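PDB 6HVG: alternansucrase from Leuconostoc mesenteroides, which belongs to glycoside hydrolase family 70, with a TIM-barrel-type catalytic domain and choline-binding-type repeats that are putative cell-wall-binding modules. Local coordinates for residues A[590-601]-A[627-638]. Residues are numbered along the deposited sequence; the frame is centred on the assembly and turned at random.
Sequences QAEQLNWLHYLM and DADLLKIAGDYF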
# COMPACT_ATOMS: atom_id res chain seq x y z
N GLN A 590 9.16 0.60 26.04
CA GLN A 590 9.27 2.05 26.13
C GLN A 590 10.60 2.49 26.71
O GLN A 590 11.23 3.43 26.21
CB GLN A 590 8.11 2.63 26.94
CG GLN A 590 6.77 2.52 26.24
CD GLN A 590 5.63 3.12 27.04
OE1 GLN A 590 5.80 3.50 28.20
NE2 GLN A 590 4.44 3.21 26.42
N ALA A 591 11.05 1.81 27.76
CA ALA A 591 12.36 2.08 28.37
C ALA A 591 13.48 1.85 27.35
O ALA A 591 14.43 2.62 27.29
CB ALA A 591 12.60 1.19 29.60
N GLU A 592 13.36 0.77 26.57
CA GLU A 592 14.38 0.44 25.58
C GLU A 592 14.45 1.51 24.47
O GLU A 592 15.51 1.84 23.98
CB GLU A 592 14.11 -0.94 25.00
CG GLU A 592 15.00 -1.31 23.83
CD GLU A 592 16.47 -1.04 24.08
OE1 GLU A 592 16.91 -1.10 25.24
OE2 GLU A 592 17.17 -0.80 23.09
N GLN A 593 13.29 2.07 24.11
CA GLN A 593 13.25 3.13 23.12
C GLN A 593 13.96 4.38 23.65
O GLN A 593 14.58 5.11 22.89
CB GLN A 593 11.82 3.48 22.73
CG GLN A 593 10.99 2.37 22.13
CD GLN A 593 11.41 1.98 20.75
OE1 GLN A 593 12.43 2.39 20.21
NE2 GLN A 593 10.58 1.18 20.16
N LEU A 594 13.85 4.63 24.95
CA LEU A 594 14.57 5.73 25.58
C LEU A 594 16.07 5.48 25.59
O LEU A 594 16.86 6.39 25.41
CB LEU A 594 14.07 5.95 27.01
CG LEU A 594 14.74 7.06 27.83
CD1 LEU A 594 14.52 8.40 27.14
CD2 LEU A 594 14.21 7.04 29.25
N ASN A 595 16.46 4.23 25.86
CA ASN A 595 17.88 3.83 25.82
C ASN A 595 18.46 4.12 24.45
O ASN A 595 19.53 4.72 24.34
CB ASN A 595 18.05 2.34 26.16
CG ASN A 595 19.47 1.98 26.59
OD1 ASN A 595 19.89 2.33 27.70
ND2 ASN A 595 20.21 1.29 25.73
N TRP A 596 17.73 3.72 23.41
CA TRP A 596 18.13 3.96 22.03
C TRP A 596 18.22 5.44 21.75
O TRP A 596 19.16 5.89 21.09
CB TRP A 596 17.12 3.32 21.09
CG TRP A 596 17.53 3.27 19.64
CD1 TRP A 596 18.78 3.12 19.14
CD2 TRP A 596 16.65 3.29 18.52
NE1 TRP A 596 18.74 3.07 17.77
CE2 TRP A 596 17.44 3.17 17.37
CE3 TRP A 596 15.28 3.42 18.37
CZ2 TRP A 596 16.90 3.17 16.09
CZ3 TRP A 596 14.74 3.43 17.09
CH2 TRP A 596 15.55 3.28 15.97
N LEU A 597 17.25 6.19 22.25
CA LEU A 597 17.22 7.64 22.08
C LEU A 597 18.41 8.30 22.74
O LEU A 597 19.00 9.20 22.17
CB LEU A 597 15.95 8.23 22.66
CG LEU A 597 15.81 9.74 22.61
CD1 LEU A 597 15.84 10.25 21.17
CD2 LEU A 597 14.53 10.14 23.31
N HIS A 598 18.77 7.85 23.93
CA HIS A 598 19.96 8.36 24.60
C HIS A 598 21.17 8.05 23.76
O HIS A 598 22.02 8.91 23.54
CB HIS A 598 20.10 7.73 25.97
CG HIS A 598 21.31 8.19 26.73
ND1 HIS A 598 21.30 9.32 27.53
CD2 HIS A 598 22.53 7.64 26.86
CE1 HIS A 598 22.48 9.45 28.10
NE2 HIS A 598 23.25 8.45 27.71
N TYR A 599 21.23 6.81 23.27
CA TYR A 599 22.36 6.35 22.47
C TYR A 599 22.58 7.23 21.24
O TYR A 599 23.73 7.52 20.89
CB TYR A 599 22.15 4.90 22.07
CG TYR A 599 23.12 4.33 21.07
CD1 TYR A 599 24.31 3.78 21.47
CD2 TYR A 599 22.81 4.27 19.72
CE1 TYR A 599 25.18 3.19 20.57
CE2 TYR A 599 23.66 3.68 18.81
CZ TYR A 599 24.84 3.15 19.23
OH TYR A 599 25.71 2.57 18.34
N LEU A 600 21.50 7.67 20.60
CA LEU A 600 21.62 8.52 19.42
C LEU A 600 22.06 9.93 19.79
O LEU A 600 22.92 10.51 19.13
CB LEU A 600 20.31 8.55 18.62
CG LEU A 600 19.89 7.21 18.01
CD1 LEU A 600 18.43 7.22 17.63
CD2 LEU A 600 20.74 6.82 16.80
N MET A 601 21.48 10.49 20.85
CA MET A 601 21.81 11.85 21.29
C MET A 601 23.18 11.94 21.96
O MET A 601 23.69 13.03 22.15
CB MET A 601 20.75 12.39 22.25
CG MET A 601 19.34 12.50 21.69
SD MET A 601 19.20 13.63 20.30
CE MET A 601 19.28 12.41 18.99
N ASP A 627 2.59 3.87 19.63
CA ASP A 627 1.98 4.36 20.88
C ASP A 627 2.47 5.77 21.18
O ASP A 627 3.67 6.01 21.32
CB ASP A 627 2.29 3.41 22.05
CG ASP A 627 1.44 3.69 23.29
OD1 ASP A 627 1.31 4.85 23.72
OD2 ASP A 627 0.91 2.73 23.85
N ALA A 628 1.53 6.70 21.28
CA ALA A 628 1.87 8.11 21.39
C ALA A 628 2.63 8.49 22.69
O ALA A 628 3.13 9.61 22.81
CB ALA A 628 0.61 8.94 21.25
N ASP A 629 2.70 7.58 23.65
CA ASP A 629 3.56 7.77 24.82
C ASP A 629 4.99 8.10 24.45
O ASP A 629 5.67 8.82 25.18
CB ASP A 629 3.59 6.50 25.68
CG ASP A 629 2.31 6.29 26.49
OD1 ASP A 629 1.54 7.26 26.71
OD2 ASP A 629 2.11 5.13 26.93
N LEU A 630 5.46 7.59 23.31
CA LEU A 630 6.82 7.83 22.89
C LEU A 630 7.12 9.30 22.71
O LEU A 630 8.27 9.72 22.85
CB LEU A 630 7.14 7.07 21.59
CG LEU A 630 7.18 5.54 21.67
CD1 LEU A 630 7.66 4.97 20.34
CD2 LEU A 630 8.07 5.06 22.81
N LEU A 631 6.12 10.10 22.37
CA LEU A 631 6.33 11.52 22.20
C LEU A 631 6.65 12.17 23.54
O LEU A 631 7.55 13.03 23.62
CB LEU A 631 5.11 12.20 21.56
CG LEU A 631 4.62 11.66 20.21
CD1 LEU A 631 3.54 12.56 19.64
CD2 LEU A 631 5.74 11.53 19.22
N LYS A 632 5.90 11.77 24.57
CA LYS A 632 6.10 12.26 25.93
C LYS A 632 7.44 11.81 26.50
O LYS A 632 8.14 12.61 27.12
CB LYS A 632 4.98 11.75 26.84
CG LYS A 632 4.85 12.51 28.13
CD LYS A 632 4.24 11.65 29.22
CE LYS A 632 3.80 12.50 30.42
NZ LYS A 632 4.90 13.30 31.03
N ILE A 633 7.79 10.55 26.25
CA ILE A 633 9.07 10.01 26.70
C ILE A 633 10.23 10.80 26.10
O ILE A 633 11.16 11.19 26.80
CB ILE A 633 9.21 8.52 26.35
CG1 ILE A 633 8.22 7.69 27.17
CG2 ILE A 633 10.64 8.02 26.61
CD1 ILE A 633 7.87 6.36 26.53
N ALA A 634 10.16 11.02 24.80
CA ALA A 634 11.15 11.82 24.09
C ALA A 634 11.17 13.27 24.59
O ALA A 634 12.24 13.83 24.85
CB ALA A 634 10.86 11.79 22.60
N GLY A 635 10.00 13.89 24.69
CA GLY A 635 9.93 15.28 25.12
C GLY A 635 10.54 15.49 26.49
O GLY A 635 11.37 16.41 26.70
N ASP A 636 10.12 14.65 27.44
CA ASP A 636 10.58 14.74 28.82
C ASP A 636 12.07 14.49 28.99
O ASP A 636 12.70 15.08 29.86
CB ASP A 636 9.75 13.79 29.70
CG ASP A 636 8.29 14.21 29.80
OD1 ASP A 636 7.93 15.24 29.19
OD2 ASP A 636 7.51 13.52 30.49
N TYR A 637 12.62 13.61 28.15
CA TYR A 637 14.06 13.33 28.12
C TYR A 637 14.83 14.58 27.74
O TYR A 637 15.76 14.98 28.42
CB TYR A 637 14.35 12.19 27.12
CG TYR A 637 15.82 11.94 26.90
CD1 TYR A 637 16.57 11.18 27.82
CD2 TYR A 637 16.48 12.48 25.81
CE1 TYR A 637 17.92 10.98 27.63
CE2 TYR A 637 17.84 12.27 25.62
CZ TYR A 637 18.54 11.53 26.54
OH TYR A 637 19.87 11.32 26.36
N PHE A 638 14.41 15.22 26.66
CA PHE A 638 15.01 16.48 26.23
C PHE A 638 14.87 17.60 27.28
O PHE A 638 15.77 18.43 27.43
CB PHE A 638 14.41 16.95 24.91
CG PHE A 638 15.02 16.29 23.70
CD1 PHE A 638 14.84 14.95 23.46
CD2 PHE A 638 15.72 17.04 22.77
CE1 PHE A 638 15.37 14.35 22.34
CE2 PHE A 638 16.28 16.43 21.66
CZ PHE A 638 16.11 15.08 21.45
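Tyr637 is the main bump of this contact: its side chain enters a hollow on helix 590-601 formed by Leu594, Leu597, His598 and Met601, a knob-into-hole fit. CG lies anti to the backbone N (chi1 174°), which carries the ring across to the other helix. Leu594 CD1 lies against the ring, 3.5 Å from Tyr637 CD1. Leu597 slides past the ring in the opposite direction, with CD2 3.9 Å from Tyr637 CD2. At the far end of the hollow, Tyr637 OH and His598 ND1 are hydrogen-bonded at 2.7 Å. The two rings meet rim to rim, planes 84° apart. The bond ties the hydroxyl end of the knob to the wall of its hole.

Leu597 CD2 also lies against Ala634, near its CA and CB. Next to this, Met601 sets SD 3.6 Å from Phe638 CZ, an oblique Met-aromatic contact. In the other direction, Ile633 lays CG2 against Leu594 CD1 and points CD1 at Gln590 CB, 3.8 Å away. Leu630 CD2 reaches the CB and CG of Gln593.

The extended Gln590 side chain ends in a polar link. Its NE2 donates to the anti lone pair of Asp629 OD2 at 3.1 Å, with amide and carboxylate nearly perpendicular. NE2 also bonds Asn584 O. Asp627, just before the turn that leads into the helix, accepts from Asp629 N through OD1, a capping bond. Ser1229 OG bonds both Asp629 OD2 and Asp627 OD2.

The helix axes come within 10.3 Å and cross at -43°. The pair fits neighbouring helices packed outside a TIM-type barrel: strand 617-620 lies between them in the chain, and its Ile618 touches Leu597, Met601 and Ala634. Trp1156 of the adjacent parallel strand 1151-1156 meets Leu597 and Ala634, while helix 1212-1218 touches His598 through Leu1215.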